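Local coordinates for peptidase S15/CocE/NonD (Thaumarchaeota archaeon SCGC AB-539-E09, PDB 4PF1), which probably acts as a serine aminopeptidase of the alpha/beta hydrolase fold, removing residues from the amino-terminal end of peptides, at residues 86-89 with 90-93; 350-353 with 354-358; 532-535 with 536-539; 546-549 with 550-553. All blocks are in the same frame, centred on the assembly; numbering follows the deposited sequence.

Contact 1. Residues 86-89 with 90-93; sequences VVPQ and MNDT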
ATOM      1  N   VAL A  86      14.724   9.557  21.628  1.00 11.32           N
ATOM      2  CA  VAL A  86      16.130   9.395  21.216  1.00 10.96           C
ATOM      3  C   VAL A  86      16.660   7.969  21.469  1.00 14.77           C
ATOM      4  O   VAL A  86      17.576   7.528  20.774  1.00 14.51           O
ATOM      5  CB  VAL A  86      17.079  10.452  21.855  1.00 15.19           C
ATOM      6  CG1 VAL A  86      16.815  11.844  21.292  1.00 15.26           C
ATOM      7  CG2 VAL A  86      16.991  10.452  23.384  1.00 15.10           C
ATOM      8  N   VAL A  87      16.104   7.267  22.458  1.00 11.38           N
ATOM      9  CA  VAL A  87      16.581   5.936  22.842  1.00 11.34           C
ATOM     10  C   VAL A  87      16.001   4.819  21.952  1.00 14.56           C
ATOM     11  O   VAL A  87      14.867   4.946  21.472  1.00 13.34           O
ATOM     12  CB  VAL A  87      16.292   5.643  24.346  1.00 15.89           C
ATOM     13  CG1 VAL A  87      17.108   6.559  25.247  1.00 16.10           C
ATOM     14  CG2 VAL A  87      14.800   5.747  24.670  1.00 15.84           C
ATOM     15  N   PRO A  88      16.720   3.669  21.790  1.00 10.97           N
ATOM     16  CA  PRO A  88      16.115   2.532  21.070  1.00 10.45           C
ATOM     17  C   PRO A  88      14.853   2.054  21.794  1.00 14.28           C
ATOM     18  O   PRO A  88      14.735   2.257  23.009  1.00 13.85           O
ATOM     19  CB  PRO A  88      17.221   1.464  21.100  1.00 12.08           C
ATOM     20  CG  PRO A  88      18.487   2.227  21.377  1.00 16.79           C
ATOM     21  CD  PRO A  88      18.063   3.322  22.298  1.00 12.57           C
ATOM     22  N   GLN A  89      13.901   1.453  21.057  1.00 10.79           N
ATOM     23  CA  GLN A  89      12.631   0.962  21.615  1.00 10.83           C
ATOM     24  C   GLN A  89      12.853   0.001  22.794  1.00 14.39           C
ATOM     25  O   GLN A  89      12.014  -0.066  23.686  1.00 14.13           O
ATOM     26  CB  GLN A  89      11.777   0.287  20.527  1.00 12.07           C
ATOM     27  CG  GLN A  89      11.130   1.281  19.566  1.00 21.10           C
ATOM     28  CD  GLN A  89      10.875   0.681  18.207  1.00 34.67           C
ATOM     29  OE1 GLN A  89      11.800   0.431  17.424  1.00 26.31           O
ATOM     30  NE2 GLN A  89       9.607   0.469  17.884  1.00 27.39           N
ATOM     31  N   MET A  90      14.004  -0.694  22.820  1.00 10.95           N
ATOM     32  CA  MET A  90      14.398  -1.602  23.900  1.00 11.14           C
ATOM     33  C   MET A  90      14.398  -0.885  25.260  1.00 15.16           C
ATOM     34  O   MET A  90      14.016  -1.485  26.263  1.00 14.86           O
ATOM     35  CB  MET A  90      15.793  -2.184  23.607  1.00 13.58           C
ATOM     36  CG  MET A  90      16.299  -3.156  24.672  1.00 17.44           C
ATOM     37  SD  MET A  90      17.978  -3.753  24.352  1.00 21.57           S
ATOM     38  CE  MET A  90      18.910  -2.246  24.551  1.00 18.71           C
ATOM     39  N   ASN A  91      14.793   0.402  25.276  1.00 12.67           N
ATOM     40  CA  ASN A  91      14.889   1.212  26.493  1.00 13.30           C
ATOM     41  C   ASN A  91      13.595   1.997  26.820  1.00 18.29           C
ATOM     42  O   ASN A  91      13.646   2.899  27.660  1.00 18.64           O
ATOM     43  CB  ASN A  91      16.065   2.192  26.381  1.00 12.79           C
ATOM     44  CG  ASN A  91      17.409   1.527  26.375  1.00 23.83           C
ATOM     45  OD1 ASN A  91      17.964   1.215  25.320  1.00 14.04           O
ATOM     46  ND2 ASN A  91      17.977   1.318  27.556  1.00 17.52           N
ATOM     47  N   ASP A  92      12.440   1.649  26.195  1.00 14.51           N
ATOM     48  CA  ASP A  92      11.183   2.380  26.436  1.00 14.45           C
ATOM     49  C   ASP A  92      10.757   2.346  27.916  1.00 19.01           C
ATOM     50  O   ASP A  92      10.468   3.402  28.484  1.00 18.83           O
ATOM     51  CB  ASP A  92      10.030   1.896  25.520  1.00 15.98           C
ATOM     52  CG  ASP A  92       9.737   0.395  25.479  1.00 25.76           C
ATOM     53  OD1 ASP A  92      10.358  -0.363  26.264  1.00 26.49           O
ATOM     54  OD2 ASP A  92       8.938  -0.026  24.618  1.00 30.65           O
ATOM     55  N   THR A  93      10.779   1.160  28.551  1.00 15.75           N
ATOM     56  CA  THR A  93      10.373   1.027  29.954  1.00 15.95           C
ATOM     57  C   THR A  93      11.397   1.677  30.910  1.00 19.80           C
ATOM     58  O   THR A  93      10.986   2.258  31.914  1.00 19.53           O
ATOM     59  CB  THR A  93      10.098  -0.435  30.320  1.00 22.23           C
ATOM     60  OG1 THR A  93      11.312  -1.182  30.273  1.00 21.91           O
ATOM     61  CG2 THR A  93       9.057  -1.072  29.426  1.00 19.65           C
TER
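Asn91 N donates to Pro88 O over 2.9 Å, and one residue on Asp92 N donates to Gln89 O over 3.1 Å. Each bond spans three residues, and both donors stand above the plane of the carbonyl they reach, the Asp92 bond by 62°, so the chain is tightly wound as it enters helix 92-96. Asn91 holds the N-cap position without capping through its side chain. Its CG lies anti to the carbonyl carbon (chi1 -68°), which, together with chi2, sets OD1 beside the Pro88 ring, 3.7 Å from CD, where that oxygen is satisfied by the hydroxyl of Tyr103 on strand 100-105. Apolar contact completes the turn, with Val87 CB 4.0 Å from Asn91 CB and the two side chains at about a right angle. With CG between the backbone N and the carbonyl carbon (chi1 52°), the Asp92 carboxylate sits against Gln89 O, CG at 2.9 Å, its two oxygens facing another acceptor. Thr93 N gives Asp92 OD1 only a weak bond of 2.8 Å, while OD2 forms a salt bridge with Arg352. The chemistry implies that Asp92 is probably kept charged by this arginine and by the N-terminal end of the helix, which together offset the facing carbonyl.

Contact 2. Residues 350-353 with 354-358; sequences WFRR and NVMQP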
ATOM      1  N   TRP A 350       4.560  -6.022  25.822  1.00 13.80           N
ATOM      2  CA  TRP A 350       3.985  -6.704  26.991  1.00 13.96           C
ATOM      3  C   TRP A 350       5.095  -7.295  27.860  1.00 17.11           C
ATOM      4  O   TRP A 350       5.023  -7.199  29.082  1.00 16.87           O
ATOM      5  CB  TRP A 350       2.991  -7.813  26.577  1.00 12.79           C
ATOM      6  CG  TRP A 350       2.424  -8.572  27.745  1.00 14.25           C
ATOM      7  CD1 TRP A 350       1.335  -8.233  28.490  1.00 17.57           C
ATOM      8  CD2 TRP A 350       2.972  -9.756  28.351  1.00 14.20           C
ATOM      9  NE1 TRP A 350       1.168  -9.129  29.523  1.00 17.38           N
ATOM     10  CE2 TRP A 350       2.162 -10.072  29.463  1.00 18.61           C
ATOM     11  CE3 TRP A 350       4.076 -10.581  28.062  1.00 15.23           C
ATOM     12  CZ2 TRP A 350       2.408 -11.186  30.278  1.00 18.19           C
ATOM     13  CZ3 TRP A 350       4.329 -11.672  28.880  1.00 16.76           C
ATOM     14  CH2 TRP A 350       3.497 -11.970  29.967  1.00 17.81           C
ATOM     15  N   PHE A 351       6.097  -7.940  27.228  1.00 13.13           N
ATOM     16  CA  PHE A 351       7.212  -8.551  27.949  1.00 12.64           C
ATOM     17  C   PHE A 351       8.045  -7.495  28.690  1.00 15.49           C
ATOM     18  O   PHE A 351       8.383  -7.703  29.854  1.00 15.36           O
ATOM     19  CB  PHE A 351       8.116  -9.381  27.002  1.00 13.87           C
ATOM     20  CG  PHE A 351       9.513  -9.590  27.549  1.00 15.37           C
ATOM     21  CD1 PHE A 351       9.738 -10.450  28.621  1.00 18.61           C
ATOM     22  CD2 PHE A 351      10.586  -8.852  27.060  1.00 17.06           C
ATOM     23  CE1 PHE A 351      11.010 -10.586  29.174  1.00 19.66           C
ATOM     24  CE2 PHE A 351      11.860  -8.992  27.615  1.00 20.02           C
ATOM     25  CZ  PHE A 351      12.062  -9.859  28.666  1.00 18.55           C
ATOM     26  N   ARG A 352       8.417  -6.401  28.006  1.00 11.43           N
ATOM     27  CA  ARG A 352       9.265  -5.365  28.603  1.00 11.40           C
ATOM     28  C   ARG A 352       8.585  -4.656  29.774  1.00 15.81           C
ATOM     29  O   ARG A 352       9.222  -4.466  30.809  1.00 16.15           O
ATOM     30  CB  ARG A 352       9.736  -4.350  27.552  1.00 10.10           C
ATOM     31  CG  ARG A 352      10.818  -4.920  26.634  1.00 15.68           C
ATOM     32  CD  ARG A 352      11.510  -3.868  25.766  1.00 18.30           C
ATOM     33  NE  ARG A 352      10.569  -3.013  25.030  1.00 20.50           N
ATOM     34  CZ  ARG A 352       9.942  -3.371  23.913  1.00 25.94           C
ATOM     35  NH1 ARG A 352      10.120  -4.583  23.401  1.00  9.40           N
ATOM     36  NH2 ARG A 352       9.116  -2.527  23.313  1.00 10.91           N
ATOM     37  N   ARG A 353       7.298  -4.301  29.633  1.00 13.07           N
ATOM     38  CA  ARG A 353       6.564  -3.597  30.690  1.00 13.73           C
ATOM     39  C   ARG A 353       6.221  -4.503  31.885  1.00 17.98           C
ATOM     40  O   ARG A 353       6.357  -4.069  33.026  1.00 18.36           O
ATOM     41  CB  ARG A 353       5.266  -2.973  30.144  1.00 13.69           C
ATOM     42  CG  ARG A 353       5.467  -1.850  29.119  1.00 25.15           C
ATOM     43  CD  ARG A 353       4.160  -1.153  28.752  1.00 32.74           C
ATOM     44  NE  ARG A 353       3.086  -2.104  28.459  1.00 36.44           N
ATOM     45  CZ  ARG A 353       2.791  -2.554  27.244  1.00 47.54           C
ATOM     46  NH1 ARG A 353       3.467  -2.119  26.187  1.00 32.70           N
ATOM     47  NH2 ARG A 353       1.811  -3.429  27.073  1.00 33.79           N
ATOM     48  N   ASN A 354       5.741  -5.737  31.626  1.00 13.93           N
ATOM     49  CA  ASN A 354       5.234  -6.618  32.683  1.00 13.98           C
ATOM     50  C   ASN A 354       6.254  -7.604  33.265  1.00 16.22           C
ATOM     51  O   ASN A 354       6.000  -8.141  34.343  1.00 14.93           O
ATOM     52  CB  ASN A 354       4.013  -7.390  32.187  1.00 15.05           C
ATOM     53  CG  ASN A 354       2.831  -6.503  31.915  1.00 34.31           C
ATOM     54  OD1 ASN A 354       2.089  -6.127  32.825  1.00 31.21           O
ATOM     55  ND2 ASN A 354       2.651  -6.120  30.661  1.00 25.45           N
ATOM     56  N   VAL A 355       7.366  -7.883  32.560  1.00 12.64           N
ATOM     57  CA  VAL A 355       8.351  -8.860  33.038  1.00 12.56           C
ATOM     58  C   VAL A 355       9.739  -8.213  33.220  1.00 17.59           C
ATOM     59  O   VAL A 355      10.299  -8.303  34.312  1.00 17.56           O
ATOM     60  CB  VAL A 355       8.432 -10.119  32.117  1.00 16.05           C
ATOM     61  CG1 VAL A 355       9.407 -11.155  32.676  1.00 15.96           C
ATOM     62  CG2 VAL A 355       7.053 -10.741  31.895  1.00 15.84           C
ATOM     63  N   MET A 356      10.295  -7.579  32.157  1.00 14.55           N
ATOM     64  CA  MET A 356      11.642  -6.993  32.191  1.00 14.25           C
ATOM     65  C   MET A 356      11.757  -5.806  33.164  1.00 19.03           C
ATOM     66  O   MET A 356      12.699  -5.775  33.955  1.00 18.69           O
ATOM     67  CB  MET A 356      12.115  -6.576  30.787  1.00 15.79           C
ATOM     68  CG  MET A 356      13.611  -6.260  30.730  1.00 18.96           C
ATOM     69  SD  MET A 356      14.151  -5.415  29.224  1.00 22.42           S
ATOM     70  CE  MET A 356      13.323  -3.852  29.408  1.00 19.44           C
ATOM     71  N   GLN A 357      10.834  -4.825  33.093  1.00 16.08           N
ATOM     72  CA  GLN A 357      10.894  -3.661  33.983  1.00 15.97           C
ATOM     73  C   GLN A 357      10.717  -4.069  35.478  1.00 20.05           C
ATOM     74  O   GLN A 357      11.564  -3.669  36.276  1.00 20.37           O
ATOM     75  CB  GLN A 357       9.900  -2.560  33.568  1.00 17.15           C
ATOM     76  CG  GLN A 357      10.220  -1.169  34.159  1.00 21.17           C
ATOM     77  CD  GLN A 357      11.645  -0.691  33.910  1.00 33.68           C
ATOM     78  OE1 GLN A 357      12.212  -0.840  32.818  1.00 26.21           O
ATOM     79  NE2 GLN A 357      12.242  -0.075  34.918  1.00 25.34           N
ATOM     80  N   PRO A 358       9.738  -4.937  35.878  1.00 16.06           N
ATOM     81  CA  PRO A 358       9.660  -5.336  37.300  1.00 16.18           C
ATOM     82  C   PRO A 358      10.893  -6.131  37.752  1.00 19.13           C
ATOM     83  O   PRO A 358      11.296  -6.010  38.907  1.00 18.63           O
ATOM     84  CB  PRO A 358       8.383  -6.181  37.365  1.00 18.01           C
ATOM     85  CG  PRO A 358       7.590  -5.769  36.173  1.00 22.05           C
ATOM     86  CD  PRO A 358       8.617  -5.518  35.114  1.00 17.30           C
TER
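Asn354 lays its amide over one face of the Trp350 indole, ND2 coming within 3.3 Å of CD1, with ring and amide planes 29° apart. The same ND2 bonds to Trp350 O at 3.0 Å, in the carbonyl plane on a lone pair, which fixes the rotation of the amide; Asn354 N shares that oxygen. Trp350 CG stands anti to the backbone N (chi1 178°), which turns the indole toward the next turn of the helix. Replacing Trp350 with an alanine would keep the carbonyl that holds ND2 but is likely to rob the amide of its aromatic wall and Trp385 of this stacking partner. The Phe351 ring meets two side chains obliquely, CD1 at Val355 CB (3.7 Å) and CZ at Met356 CB (3.9 Å). Met356 runs beside Arg352, CE touching CG at 3.9 Å. The backbone widens here into a pi-type turn: Phe351 O takes Met356 N at 3.0 Å as well as Val355 N, and Gln357 N reaches back to Arg352 O. Pro358, lacking an N-H, rests CD 3.4 Å from Arg353 O. Helix 347-365 thus presents Phe351 and Met356 to strands 178-184 and 287-292, sets Met356 against Thr93 of helix 92-96, and stacks Trp350 on Trp385 of strand 384-388.

Contact 3. Residues 532-535 with 536-539; sequences IFRG and RYRE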
ATOM      1  N   ILE A 532      20.166 -26.501   8.864  1.00 11.68           N
ATOM      2  CA  ILE A 532      21.036 -27.146   7.880  1.00 10.99           C
ATOM      3  C   ILE A 532      22.230 -27.807   8.579  1.00 15.02           C
ATOM      4  O   ILE A 532      22.723 -27.301   9.590  1.00 14.40           O
ATOM      5  CB  ILE A 532      21.492 -26.088   6.814  1.00 13.35           C
ATOM      6  CG1 ILE A 532      22.413 -26.702   5.719  1.00 13.28           C
ATOM      7  CG2 ILE A 532      22.124 -24.845   7.474  1.00 13.10           C
ATOM      8  CD1 ILE A 532      22.663 -25.802   4.486  1.00 11.94           C
ATOM      9  N   PHE A 533      22.695 -28.934   8.025  1.00 12.36           N
ATOM     10  CA  PHE A 533      23.856 -29.644   8.537  1.00 12.66           C
ATOM     11  C   PHE A 533      24.853 -29.870   7.403  1.00 16.88           C
ATOM     12  O   PHE A 533      24.484 -30.423   6.366  1.00 16.39           O
ATOM     13  CB  PHE A 533      23.433 -30.990   9.173  1.00 14.89           C
ATOM     14  CG  PHE A 533      24.508 -31.671   9.995  1.00 17.37           C
ATOM     15  CD1 PHE A 533      25.585 -32.303   9.379  1.00 21.23           C
ATOM     16  CD2 PHE A 533      24.416 -31.725  11.380  1.00 19.86           C
ATOM     17  CE1 PHE A 533      26.582 -32.920  10.138  1.00 22.81           C
ATOM     18  CE2 PHE A 533      25.399 -32.366  12.136  1.00 23.40           C
ATOM     19  CZ  PHE A 533      26.480 -32.955  11.512  1.00 22.02           C
ATOM     20  N   ARG A 534      26.120 -29.462   7.599  1.00 14.41           N
ATOM     21  CA  ARG A 534      27.169 -29.702   6.606  1.00 14.30           C
ATOM     22  C   ARG A 534      27.743 -31.098   6.851  1.00 18.72           C
ATOM     23  O   ARG A 534      28.401 -31.332   7.869  1.00 18.72           O
ATOM     24  CB  ARG A 534      28.249 -28.607   6.644  1.00 13.45           C
ATOM     25  CG  ARG A 534      29.221 -28.679   5.466  1.00 18.76           C
ATOM     26  CD  ARG A 534      29.595 -27.306   4.957  1.00 20.58           C
ATOM     27  NE  ARG A 534      28.600 -26.775   4.023  1.00 19.11           N
ATOM     28  CZ  ARG A 534      28.672 -25.571   3.464  1.00 27.70           C
ATOM     29  NH1 ARG A 534      29.681 -24.756   3.751  1.00 10.77           N
ATOM     30  NH2 ARG A 534      27.730 -25.165   2.623  1.00 13.92           N
ATOM     31  N   GLY A 535      27.410 -32.018   5.940  1.00 15.25           N
ATOM     32  CA  GLY A 535      27.723 -33.446   6.001  1.00 15.45           C
ATOM     33  C   GLY A 535      29.147 -33.861   6.301  1.00 19.52           C
ATOM     34  O   GLY A 535      29.358 -34.941   6.859  1.00 19.29           O
ATOM     35  N   ARG A 536      30.136 -33.026   5.935  1.00 16.13           N
ATOM     36  CA  ARG A 536      31.556 -33.315   6.189  1.00 16.54           C
ATOM     37  C   ARG A 536      31.865 -33.379   7.716  1.00 20.84           C
ATOM     38  O   ARG A 536      32.896 -33.932   8.103  1.00 20.38           O
ATOM     39  CB  ARG A 536      32.463 -32.282   5.487  1.00 15.86           C
ATOM     40  CG  ARG A 536      32.373 -30.876   6.085  1.00 20.25           C
ATOM     41  CD  ARG A 536      32.783 -29.781   5.121  1.00 20.23           C
ATOM     42  NE  ARG A 536      34.232 -29.591   5.068  1.00 21.65           N
ATOM     43  CZ  ARG A 536      34.997 -29.969   4.048  1.00 31.32           C
ATOM     44  NH1 ARG A 536      36.303 -29.751   4.076  1.00 14.25           N
ATOM     45  NH2 ARG A 536      34.458 -30.562   2.989  1.00 18.77           N
ATOM     46  N   TYR A 537      30.957 -32.836   8.569  1.00 17.39           N
ATOM     47  CA  TYR A 537      31.123 -32.827  10.028  1.00 17.42           C
ATOM     48  C   TYR A 537      30.179 -33.845  10.720  1.00 22.49           C
ATOM     49  O   TYR A 537      29.858 -33.682  11.900  1.00 21.76           O
ATOM     50  CB  TYR A 537      30.898 -31.402  10.593  1.00 17.38           C
ATOM     51  CG  TYR A 537      31.689 -30.331   9.874  1.00 17.79           C
ATOM     52  CD1 TYR A 537      33.081 -30.292   9.952  1.00 19.89           C
ATOM     53  CD2 TYR A 537      31.051 -29.361   9.108  1.00 17.54           C
ATOM     54  CE1 TYR A 537      33.817 -29.329   9.264  1.00 19.42           C
ATOM     55  CE2 TYR A 537      31.776 -28.384   8.427  1.00 18.07           C
ATOM     56  CZ  TYR A 537      33.159 -28.371   8.509  1.00 24.33           C
ATOM     57  OH  TYR A 537      33.874 -27.419   7.823  1.00 22.75           O
ATOM     58  N   ARG A 538      29.790 -34.920   9.995  1.00 20.51           N
ATOM     59  CA  ARG A 538      28.881 -35.968  10.485  1.00 21.49           C
ATOM     60  C   ARG A 538      29.421 -36.723  11.716  1.00 28.61           C
ATOM     61  O   ARG A 538      28.640 -37.086  12.596  1.00 28.89           O
ATOM     62  CB  ARG A 538      28.581 -36.982   9.364  1.00 21.40           C
ATOM     63  CG  ARG A 538      27.433 -37.937   9.684  1.00 26.87           C
ATOM     64  CD  ARG A 538      27.316 -39.062   8.667  1.00 28.86           C
ATOM     65  NE  ARG A 538      28.316 -40.114   8.876  1.00 28.97           N
ATOM     66  CZ  ARG A 538      28.175 -41.122   9.732  1.00 35.64           C
ATOM     67  NH1 ARG A 538      27.086 -41.216  10.486  1.00 20.05           N
ATOM     68  NH2 ARG A 538      29.128 -42.034   9.852  1.00 21.64           N
ATOM     69  N   GLU A 539      30.727 -37.000  11.753  1.00 27.34           N
ATOM     70  CA  GLU A 539      31.311 -37.792  12.835  1.00 28.52           C
ATOM     71  C   GLU A 539      32.129 -36.945  13.802  1.00 33.84           C
ATOM     72  O   GLU A 539      32.352 -37.363  14.938  1.00 34.21           O
ATOM     73  CB  GLU A 539      32.159 -38.928  12.262  1.00 30.58           C
ATOM     74  CG  GLU A 539      31.321 -39.964  11.534  1.00 40.65           C
ATOM     75  CD  GLU A 539      32.112 -41.098  10.922  1.00 59.74           C
ATOM     76  OE1 GLU A 539      32.461 -42.046  11.660  1.00 57.45           O
ATOM     77  OE2 GLU A 539      32.358 -41.053   9.695  1.00 50.18           O
TER
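Arg534 and Arg536 lie side by side and point the same way, their aliphatic parts meeting where CG of Arg534 comes within 3.7 Å of CD of Arg536. Between them Gly535 carries the bend at the end of strand 525-534. Two successive three-residue bonds define a short 3-10 turn: Tyr537 N reaches Arg534 O at 3.0 Å and nearly straight (165° at the hydrogen), while Arg538 N reaches Gly535 O at 3.2 Å, well above the carbonyl plane. Arg536 CG sits between its backbone N and carbonyl carbon (chi1 68°), which brings it over the centre of the Tyr537 ring, 3.4 Å above the plane. Tyr537 CD2 lies 3.8 Å from Arg534 CB, so the ring leans on both arginine stems while meeting Trp191 edge-to-face. A serine in place of Tyr537 would probably strip away that support, opening a gap beside the two stems and leaving Trp191 without this edge-to-face partner. Phe533 adds a smaller contact, with Tyr537 O near the plane of its ring at the edge, 3.5 Å from CZ. The two guanidinium planes are 85° apart, with Arg534 NE 6.4 Å from Arg536 NE. Arg534 makes salt bridges to Asp502 and Asp585; Arg536 makes one to Asp500 and a hydrogen bond to Val592 O. Like charges can therefore probably share this buried turn because the stems supply apolar contact while separate carboxylates neutralise the tips.

Contact 4. Residues 546-549 with 550-553; sequences PLVP and DKVL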
ATOM      1  N   PRO A 546      35.278 -37.045   4.592  1.00 22.28           N
ATOM      2  CA  PRO A 546      34.430 -37.287   3.412  1.00 21.74           C
ATOM      3  C   PRO A 546      33.337 -38.325   3.667  1.00 25.09           C
ATOM      4  O   PRO A 546      33.503 -39.208   4.511  1.00 25.28           O
ATOM      5  CB  PRO A 546      35.423 -37.788   2.360  1.00 24.02           C
ATOM      6  CG  PRO A 546      36.530 -38.384   3.134  1.00 29.10           C
ATOM      7  CD  PRO A 546      36.640 -37.590   4.402  1.00 24.59           C
ATOM      8  N   LEU A 547      32.218 -38.215   2.936  1.00 20.57           N
ATOM      9  CA  LEU A 547      31.130 -39.188   3.014  1.00 20.08           C
ATOM     10  C   LEU A 547      31.427 -40.346   2.074  1.00 24.01           C
ATOM     11  O   LEU A 547      31.927 -40.122   0.966  1.00 23.61           O
ATOM     12  CB  LEU A 547      29.768 -38.550   2.654  1.00 19.46           C
ATOM     13  CG  LEU A 547      29.321 -37.324   3.470  1.00 23.57           C
ATOM     14  CD1 LEU A 547      28.075 -36.707   2.877  1.00 22.74           C
ATOM     15  CD2 LEU A 547      29.091 -37.680   4.935  1.00 26.15           C
ATOM     16  N   VAL A 548      31.147 -41.583   2.511  1.00 21.00           N
ATOM     17  CA  VAL A 548      31.337 -42.763   1.662  1.00 21.69           C
ATOM     18  C   VAL A 548      30.232 -42.740   0.594  1.00 25.12           C
ATOM     19  O   VAL A 548      29.051 -42.678   0.952  1.00 24.39           O
ATOM     20  CB  VAL A 548      31.351 -44.092   2.475  1.00 26.37           C
ATOM     21  CG1 VAL A 548      31.431 -45.307   1.551  1.00 26.47           C
ATOM     22  CG2 VAL A 548      32.496 -44.108   3.486  1.00 26.77           C
ATOM     23  N   PRO A 549      30.587 -42.693  -0.717  1.00 21.44           N
ATOM     24  CA  PRO A 549      29.542 -42.616  -1.753  1.00 20.73           C
ATOM     25  C   PRO A 549      28.590 -43.809  -1.722  1.00 24.62           C
ATOM     26  O   PRO A 549      29.020 -44.940  -1.493  1.00 24.67           O
ATOM     27  CB  PRO A 549      30.340 -42.569  -3.063  1.00 22.58           C
ATOM     28  CG  PRO A 549      31.706 -42.116  -2.669  1.00 27.17           C
ATOM     29  CD  PRO A 549      31.936 -42.706  -1.317  1.00 23.07           C
ATOM     30  N   ASP A 550      27.277 -43.524  -1.882  1.00 20.77           N
ATOM     31  CA  ASP A 550      26.159 -44.481  -1.944  1.00 20.90           C
ATOM     32  C   ASP A 550      25.876 -45.221  -0.608  1.00 24.48           C
ATOM     33  O   ASP A 550      24.986 -46.071  -0.573  1.00 24.77           O
ATOM     34  CB  ASP A 550      26.360 -45.501  -3.090  1.00 23.61           C
ATOM     35  CG  ASP A 550      26.681 -44.863  -4.431  1.00 36.16           C
ATOM     36  OD1 ASP A 550      25.995 -43.883  -4.805  1.00 37.12           O
ATOM     37  OD2 ASP A 550      27.617 -45.339  -5.104  1.00 43.67           O
ATOM     38  N   LYS A 551      26.580 -44.872   0.485  1.00 20.31           N
ATOM     39  CA  LYS A 551      26.368 -45.520   1.786  1.00 20.15           C
ATOM     40  C   LYS A 551      25.301 -44.773   2.611  1.00 22.79           C
ATOM     41  O   LYS A 551      25.344 -43.544   2.697  1.00 22.01           O
ATOM     42  CB  LYS A 551      27.690 -45.618   2.572  1.00 23.05           C
ATOM     43  CG  LYS A 551      27.574 -46.448   3.848  1.00 36.55           C
ATOM     44  CD  LYS A 551      28.900 -46.603   4.572  1.00 44.72           C
ATOM     45  CE  LYS A 551      28.717 -47.178   5.960  1.00 54.11           C
ATOM     46  NZ  LYS A 551      28.156 -48.561   5.930  1.00 63.81           N
ATOM     47  N   VAL A 552      24.349 -45.520   3.214  1.00 18.93           N
ATOM     48  CA  VAL A 552      23.291 -44.932   4.051  1.00 18.24           C
ATOM     49  C   VAL A 552      23.912 -44.533   5.388  1.00 22.19           C
ATOM     50  O   VAL A 552      24.326 -45.405   6.161  1.00 22.17           O
ATOM     51  CB  VAL A 552      22.061 -45.868   4.239  1.00 22.02           C
ATOM     52  CG1 VAL A 552      20.896 -45.120   4.887  1.00 21.20           C
ATOM     53  CG2 VAL A 552      21.629 -46.493   2.916  1.00 21.80           C
ATOM     54  N   LEU A 553      24.026 -43.217   5.633  1.00 18.39           N
ATOM     55  CA  LEU A 553      24.647 -42.694   6.854  1.00 18.28           C
ATOM     56  C   LEU A 553      23.637 -41.976   7.749  1.00 21.29           C
ATOM     57  O   LEU A 553      22.701 -41.338   7.254  1.00 19.69           O
ATOM     58  CB  LEU A 553      25.817 -41.751   6.513  1.00 18.15           C
ATOM     59  CG  LEU A 553      26.949 -42.353   5.674  1.00 23.30           C
ATOM     60  CD1 LEU A 553      27.794 -41.268   5.048  1.00 23.52           C
ATOM     61  CD2 LEU A 553      27.812 -43.299   6.496  1.00 26.12           C
TER
HETATM   62  O   HOH W   1      26.436 -41.325   1.653  1.00 12.14           O
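Val548 and Lys551 meet through their aliphatic parts across a tight reversal, with Val548 CG1 3.9 Å from Lys551 CB. In Val548 the CG1 branch stands anti to the backbone N (chi1 175°), which leans it toward the lysine. The lysine stem also leaves anti to the backbone N (chi1 -172°) and stays extended, which carries Lys551 CD past Val548 CB at 4.1 Å; the bend at chi4 then turns only the amino group, which leads away from the valine. Flanking the turn, Leu547 and Leu553 adopt closely similar conformations, and CD2 of Leu547 touches CD1 of Leu553 at 3.8 Å, the two side chains crossing at a slant. Leu553 CD1 also lies 4.2 Å from Val548 N. The backbone is held by a weak bond of 3.3 Å from Lys551 N to Val548 O. A water donates to Val548 O at 3.0 Å and to Lys551 O, tying the two ends of the reversal together. Asp550 has a positive phi of 68°, as the third position of such a turn demands, and the Pro549 ring occupies the second. Leu547 and Leu553 are buried against neighbouring parts of the domain, among them Thr496 and Arg538, whereas the turn itself is exposed. The arrangement is a type II beta turn with proline at the second position, reversing the chain just before strand 553-558.

How the contacts relate
Contacts 1 and 2 touch each other within the alpha/beta hydrolase part of the chain: helix 347-365 packs against the start of helix 92-96, joined by a salt bridge and a probable hydrogen bond between Thr93 and Gln357. Contact 3 starts at the end of strand 525-534 and, with contact 4, lies on the connection to strand 553-558; they meet where Leu547 CD2 lies 3.4 Å from Gly535 O. The two pairs stand on opposite sides of the chain's centre. Contact 3 is buried and rich in charge pairing; contact 1, also buried, is held mainly by backbone bonds. Partly buried contact 2 sets aromatic and apolar side chains on a hydrogen-bonded, pi-widened helix, while contact 4 combines a buried leucine pair with a solvent-facing, water-bridged turn.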